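Local coordinates for N-acetyl-beta-D glucosaminidase (Rhizomucor miehei CAU432, PDB 4ZM6), which combines a family 3 beta-N-acetylglucosaminidase, which probably removes N-acetylglucosamine units from sugars, with a GCN5-related region that binds acetyl-CoA and acetylates glucosamine, at residues K240-S244 and S245-E249; Q577-L581 and Q582-V586; K697-D700 and K701-A704. One frame throughout, in Å; residues are numbered along the deposited sequence.

All three contacts are local turns or caps, and they lie far apart along one elongated chain. Interaction 1 sits in the loop before helix 251-258 of the family 3 hydrolase region. Interaction 2, in the acetyltransferase region, has its centre about 46 Å from that of interaction 1 and is the one near the ligand: the side chain of H584 is about 12 Å from bound acetyl-CoA. Interaction 3 caps helix 700-709, with its centre about 44 Å from that of interaction 2. The centres of interactions 1 and 3 are about 83 Å apart, on opposite sides of the chain's centre, and both lie away from the acetyl-CoA site.

Interaction 1: residues K240-S244 and S245-E249; sequences KDVVS and SIAPE
The flat groups that meet here are two peptides: V243-S244, which offers its C=O, and S245-I246, which offers its N-H. The N-H of I246 comes to V243 O from 32° off the carbonyl plane, making a 3.0 Å hydrogen bond between I246 N and V243 O. One residue on, A247 N makes a weak bond to S244 O at 3.3 Å. These two bonds close overlapping beta turns, V243-I246 and S244-A247, so the chain curls back on itself just before helix 251-258.

The curl brings V242 over I246, their side chains crossing at about a right angle. I246 carries CG1 between its backbone N and carbonyl carbon (chi1 69°), which turns that branch back toward V242, with CG1 3.7 Å from V242 CB. Looser touches join V242 CG2 to A247 CB and V243 CG1 to I246 CD1, both at 4.2 Å.

The two serines look to the end of strand 227-230 in this TIM-barrel family domain. S244 OG and S245 OG both bond to G231 O, and S245 OG also to V230 O. S244 OG also takes the N-H of M233, so it serves as donor and acceptor at once. Thus the apolar branches of V242 and I246 pack on M287 of helix 281-291, while the buried hydroxyls are satisfied by backbone groups of residues 230-233, which ties the turn to the strand's end.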
# COMPACT_ATOMS: atom_id res chain seq x y z
N LYS A 240 23.07 9.92 19.49
CA LYS A 240 22.76 10.84 20.58
C LYS A 240 23.85 11.88 20.83
O LYS A 240 23.67 12.79 21.64
CB LYS A 240 22.48 10.05 21.87
CG LYS A 240 23.71 9.45 22.53
CD LYS A 240 23.37 8.23 23.38
CE LYS A 240 23.19 6.98 22.52
NZ LYS A 240 23.03 5.76 23.35
N ASP A 241 24.98 11.77 20.12
CA ASP A 241 26.08 12.72 20.26
C ASP A 241 25.88 13.95 19.38
O ASP A 241 26.10 15.08 19.84
CB ASP A 241 27.41 12.05 19.92
CG ASP A 241 27.75 10.90 20.86
OD1 ASP A 241 27.30 10.91 22.02
OD2 ASP A 241 28.49 9.99 20.42
N VAL A 242 25.48 13.75 18.13
CA VAL A 242 25.40 14.85 17.17
C VAL A 242 24.12 14.89 16.35
O VAL A 242 23.39 13.90 16.26
CB VAL A 242 26.60 14.85 16.19
CG1 VAL A 242 27.86 15.29 16.91
CG2 VAL A 242 26.78 13.48 15.56
N VAL A 243 23.89 16.05 15.75
CA VAL A 243 22.65 16.35 15.03
C VAL A 243 22.62 15.61 13.68
O VAL A 243 23.67 15.30 13.11
CB VAL A 243 22.49 17.89 14.89
CG1 VAL A 243 23.03 18.41 13.56
CG2 VAL A 243 21.05 18.30 15.10
N SER A 244 21.42 15.32 13.19
CA SER A 244 21.21 14.43 12.03
C SER A 244 22.06 14.72 10.78
O SER A 244 22.51 13.80 10.11
CB SER A 244 19.73 14.44 11.63
OG SER A 244 19.26 15.76 11.42
N SER A 245 22.27 16.00 10.49
CA SER A 245 23.02 16.42 9.29
C SER A 245 24.45 15.90 9.24
O SER A 245 25.00 15.71 8.16
CB SER A 245 23.05 17.94 9.19
OG SER A 245 21.75 18.47 9.38
N ILE A 246 25.04 15.69 10.42
CA ILE A 246 26.45 15.30 10.53
C ILE A 246 26.64 13.91 11.15
O ILE A 246 27.77 13.51 11.44
CB ILE A 246 27.24 16.37 11.32
CG1 ILE A 246 26.82 16.38 12.80
CG2 ILE A 246 27.06 17.73 10.66
CD1 ILE A 246 27.14 17.66 13.55
N ALA A 247 25.54 13.18 11.32
CA ALA A 247 25.57 11.81 11.83
C ALA A 247 25.55 10.82 10.67
O ALA A 247 24.60 10.82 9.88
CB ALA A 247 24.38 11.58 12.74
N PRO A 248 26.57 9.95 10.57
CA PRO A 248 26.56 8.95 9.49
C PRO A 248 25.46 7.89 9.64
O PRO A 248 25.11 7.23 8.66
CB PRO A 248 27.94 8.30 9.61
CG PRO A 248 28.30 8.44 11.04
CD PRO A 248 27.72 9.77 11.47
N GLU A 249 24.91 7.75 10.84
CA GLU A 249 23.80 6.83 11.08
C GLU A 249 22.54 7.27 10.34
O GLU A 249 21.70 6.44 9.97
CB GLU A 249 23.50 6.70 12.58
CG GLU A 249 24.60 6.05 13.41
CD GLU A 249 25.65 7.03 13.91
OE1 GLU A 249 26.46 6.62 14.76
OE2 GLU A 249 25.67 8.20 13.45

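Interaction 2: residues Q577-L581 and Q582-V586; sequences QRAKL and QKHKV
A579 and Q582 touch across a bend that the backbone makes without any hydrogen bond between residues 577-581 and 582-586. Helix 569-577 ends at Q577, and A579 and K580 are extended. L581 then takes a left-handed conformation (phi 42°, psi 49°) that swings the chain round, and Q582 starts it toward strand 585-588. The bend sets A579 CB 3.9 Å from Q582 CB, and A579 O is 3.6 Å from the same Q582 CB.

A579 has a second neighbour in H584. Its methyl carbon meets the rim of the imidazole, lying near the ring plane, with A579 CB 3.8 Å from H584 NE2.

In the GNAT fold this is the link from the second helix to the second strand of the sheet. Strand 585-588 lies between strands 540-543 and 594-605, antiparallel to both, and backbone bonds run from K580 with I602, through K583 with T600, to H584 with Y544, before the strand proper. On the strand itself, K585 NZ forms a salt bridge with D543. H584 stays well short of the cofactor: its side chain is about 12 Å from the bound acetyl-CoA, and about 11 Å from that of L616, an acetyl-CoA-binding residue.

The polar part of the contact runs through water 1. The chain of Q582 is extended beyond CG (chi2 174°), carrying its amide back past A579 toward the helix end. There water 1 donates to Q582 OE1 at 2.8 Å and to Q577 OE1 at 2.9 Å, so both of its hydrogens are spent on joining the two glutamines. Q582 NE2 lies beside the helix-end backbone, 3.6 Å from Q577 O.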
# COMPACT_ATOMS: atom_id res chain seq x y z
N GLN A 577 -11.88 -4.18 -19.77
CA GLN A 577 -11.14 -5.38 -19.38
C GLN A 577 -9.86 -5.60 -20.20
O GLN A 577 -8.91 -6.18 -19.68
CB GLN A 577 -12.05 -6.61 -19.44
CG GLN A 577 -13.27 -6.55 -18.53
CD GLN A 577 -12.99 -5.96 -17.16
OE1 GLN A 577 -13.62 -4.97 -16.74
NE2 GLN A 577 -12.04 -6.55 -16.45
N ARG A 578 -9.82 -5.13 -21.44
CA ARG A 578 -8.66 -5.32 -22.32
C ARG A 578 -7.55 -4.26 -22.14
O ARG A 578 -6.47 -4.39 -22.72
CB ARG A 578 -9.10 -5.32 -23.79
CG ARG A 578 -10.00 -6.48 -24.19
CD ARG A 578 -9.29 -7.83 -24.20
NE ARG A 578 -8.19 -7.92 -25.17
CZ ARG A 578 -7.59 -9.05 -25.55
NH1 ARG A 578 -7.98 -10.23 -25.06
NH2 ARG A 578 -6.60 -9.03 -26.43
N ALA A 579 -7.83 -3.22 -21.36
CA ALA A 579 -6.84 -2.16 -21.12
C ALA A 579 -5.59 -2.74 -20.48
O ALA A 579 -5.68 -3.52 -19.54
CB ALA A 579 -7.43 -1.08 -20.22
N LYS A 580 -4.43 -2.37 -21.01
CA LYS A 580 -3.14 -2.86 -20.53
C LYS A 580 -2.72 -2.13 -19.27
O LYS A 580 -2.92 -0.92 -19.16
CB LYS A 580 -2.05 -2.66 -21.59
CG LYS A 580 -2.13 -3.59 -22.79
CD LYS A 580 -0.84 -3.51 -23.61
CE LYS A 580 -0.88 -4.42 -24.83
NZ LYS A 580 -1.11 -5.85 -24.48
N LEU A 581 -2.10 -2.85 -18.34
CA LEU A 581 -1.67 -2.25 -17.08
C LEU A 581 -2.74 -1.31 -16.58
O LEU A 581 -2.48 -0.17 -16.22
CB LEU A 581 -0.36 -1.49 -17.27
CG LEU A 581 0.83 -2.32 -17.75
CD1 LEU A 581 2.04 -1.44 -17.98
CD2 LEU A 581 1.14 -3.43 -16.76
N GLN A 582 -3.97 -1.80 -16.56
CA GLN A 582 -5.12 -0.96 -16.28
C GLN A 582 -5.09 -0.49 -14.85
O GLN A 582 -4.50 -1.12 -13.99
CB GLN A 582 -6.43 -1.72 -16.54
CG GLN A 582 -6.74 -2.83 -15.55
CD GLN A 582 -8.11 -3.43 -15.78
OE1 GLN A 582 -8.95 -3.46 -14.88
NE2 GLN A 582 -8.36 -3.90 -17.00
N LYS A 583 -5.75 0.65 -14.62
CA LYS A 583 -6.06 1.09 -13.27
C LYS A 583 -7.28 2.00 -13.33
O LYS A 583 -7.14 3.20 -13.51
CB LYS A 583 -4.86 1.80 -12.63
CG LYS A 583 -5.09 2.19 -11.19
CD LYS A 583 -5.10 0.98 -10.26
CE LYS A 583 -3.70 0.68 -9.74
NZ LYS A 583 -3.67 -0.55 -8.90
N HIS A 584 -8.46 1.41 -13.18
CA HIS A 584 -9.71 2.14 -13.21
C HIS A 584 -10.20 2.41 -11.80
O HIS A 584 -9.96 1.61 -10.89
CB HIS A 584 -10.77 1.37 -13.99
CG HIS A 584 -10.29 0.84 -15.30
ND1 HIS A 584 -10.89 -0.22 -15.95
CD2 HIS A 584 -9.24 1.21 -16.07
CE1 HIS A 584 -10.24 -0.46 -17.07
NE2 HIS A 584 -9.23 0.39 -17.17
N LYS A 585 -10.88 3.54 -11.62
CA LYS A 585 -11.37 3.96 -10.31
C LYS A 585 -12.79 4.48 -10.44
O LYS A 585 -13.18 4.98 -11.50
CB LYS A 585 -10.49 5.10 -9.76
CG LYS A 585 -8.99 4.92 -9.86
CD LYS A 585 -8.43 4.20 -8.64
CE LYS A 585 -6.92 4.26 -8.60
NZ LYS A 585 -6.37 3.38 -7.54
N VAL A 586 -13.56 4.36 -9.37
CA VAL A 586 -14.89 4.97 -9.30
C VAL A 586 -14.92 5.96 -8.14
O VAL A 586 -14.08 5.89 -7.24
CB VAL A 586 -16.02 3.92 -9.13
CG1 VAL A 586 -15.99 2.92 -10.28
CG2 VAL A 586 -15.92 3.20 -7.79
O HOH W 1 -11.76 -3.86 -14.79

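Interaction 3: residues K697-D700 and K701-A704; sequences KVPD and KIQA
Q703 reaches back from the first turn of helix 700-709 to V698, just ahead of it. CB stands over the backbone of that turn, 3.6 Å from D700 O. The first torsion puts CG anti to the carbonyl carbon (chi1 -66°), sending the chain back toward the helix start. There CG lies against two neighbours on one side, V698 CG1 at 3.5 Å and the carbonyl oxygen of P699. Beyond CG the chain is extended: CD lies 3.8 Å from V698 O, and NE2 at the tip donates to V698 O at 2.9 Å. That bond is nearly straight, with an N-H...O angle of 172°, though NE2 is tilted 26° from the carbonyl plane of V698. The oxygen lies almost in the plane of the Q703 amide, which suggests that the bond holds the amide's rotation.

The backbone of Q703 is tied one residue further on. Q703 N bonds to P699 O at 3.2 Å, and I702 N reaches the same oxygen in a weaker, bent bond. Next comes A704 N with D700 O, at 2.8 Å.

On another side, K701 folds back along the turn, and NZ stops 3.8 Å from P699 CB. Water 2 joins this ammonium group to D700 OD1, two opposite charges too far apart for a salt bridge. V698 and I702 meanwhile touch W821 and I813 of helix 811-825.

Altogether this is a helix N-terminus with P699 as N-cap. V698 and Q703 hold the N' and N4 positions that a hydrophobic staple uses, here joined by a methyl-methylene contact and an amide hydrogen bond.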
# COMPACT_ATOMS: atom_id res chain seq x y z
N LYS A 697 -18.86 0.15 -55.80
CA LYS A 697 -18.05 -0.44 -56.85
C LYS A 697 -16.68 0.26 -56.85
O LYS A 697 -16.61 1.48 -56.69
CB LYS A 697 -18.73 -0.25 -58.21
CG LYS A 697 -18.44 -1.37 -59.21
CD LYS A 697 -19.29 -2.62 -58.95
CE LYS A 697 -20.74 -2.45 -59.39
NZ LYS A 697 -20.87 -2.15 -60.85
N VAL A 698 -15.62 -0.52 -57.04
CA VAL A 698 -14.27 0.03 -57.14
C VAL A 698 -14.19 0.85 -58.43
O VAL A 698 -14.37 0.30 -59.51
CB VAL A 698 -13.19 -1.07 -57.16
CG1 VAL A 698 -11.81 -0.48 -57.39
CG2 VAL A 698 -13.21 -1.87 -55.87
N PRO A 699 -13.93 2.17 -58.32
CA PRO A 699 -13.83 3.02 -59.51
C PRO A 699 -12.86 2.47 -60.56
O PRO A 699 -11.84 1.87 -60.20
CB PRO A 699 -13.31 4.35 -58.95
CG PRO A 699 -13.80 4.38 -57.55
CD PRO A 699 -13.76 2.95 -57.08
N ASP A 700 -13.17 2.68 -61.83
CA ASP A 700 -12.44 2.04 -62.94
C ASP A 700 -11.00 2.53 -63.06
O ASP A 700 -10.11 1.77 -63.44
CB ASP A 700 -13.17 2.25 -64.27
CG ASP A 700 -14.64 1.91 -64.19
OD1 ASP A 700 -15.42 2.73 -63.66
OD2 ASP A 700 -15.03 0.81 -64.67
N LYS A 701 -10.79 3.81 -62.75
CA LYS A 701 -9.46 4.41 -62.80
C LYS A 701 -8.48 3.64 -61.91
O LYS A 701 -7.33 3.39 -62.29
CB LYS A 701 -9.48 5.89 -62.36
CG LYS A 701 -10.59 6.74 -62.97
CD LYS A 701 -11.77 6.92 -62.02
CE LYS A 701 -13.10 6.98 -62.76
NZ LYS A 701 -14.25 6.65 -61.86
N ILE A 702 -8.97 3.23 -60.74
CA ILE A 702 -8.15 2.57 -59.73
C ILE A 702 -7.92 1.11 -60.12
O ILE A 702 -6.80 0.60 -60.00
CB ILE A 702 -8.80 2.67 -58.33
CG1 ILE A 702 -9.20 4.14 -58.05
CG2 ILE A 702 -7.85 2.14 -57.26
CD1 ILE A 702 -9.53 4.46 -56.61
N GLN A 703 -8.97 0.45 -60.61
CA GLN A 703 -8.85 -0.91 -61.16
C GLN A 703 -7.80 -0.96 -62.25
O GLN A 703 -6.94 -1.83 -62.25
CB GLN A 703 -10.18 -1.36 -61.75
CG GLN A 703 -11.30 -1.53 -60.74
CD GLN A 703 -12.37 -2.50 -61.19
OE1 GLN A 703 -12.07 -3.50 -61.84
NE2 GLN A 703 -13.62 -2.21 -60.86
N ALA A 704 -7.90 -0.01 -63.18
CA ALA A 704 -6.95 0.11 -64.29
C ALA A 704 -5.54 0.40 -63.79
O ALA A 704 -4.57 -0.18 -64.28
CB ALA A 704 -7.41 1.20 -65.25
O HOH W 2 -16.14 4.56 -61.57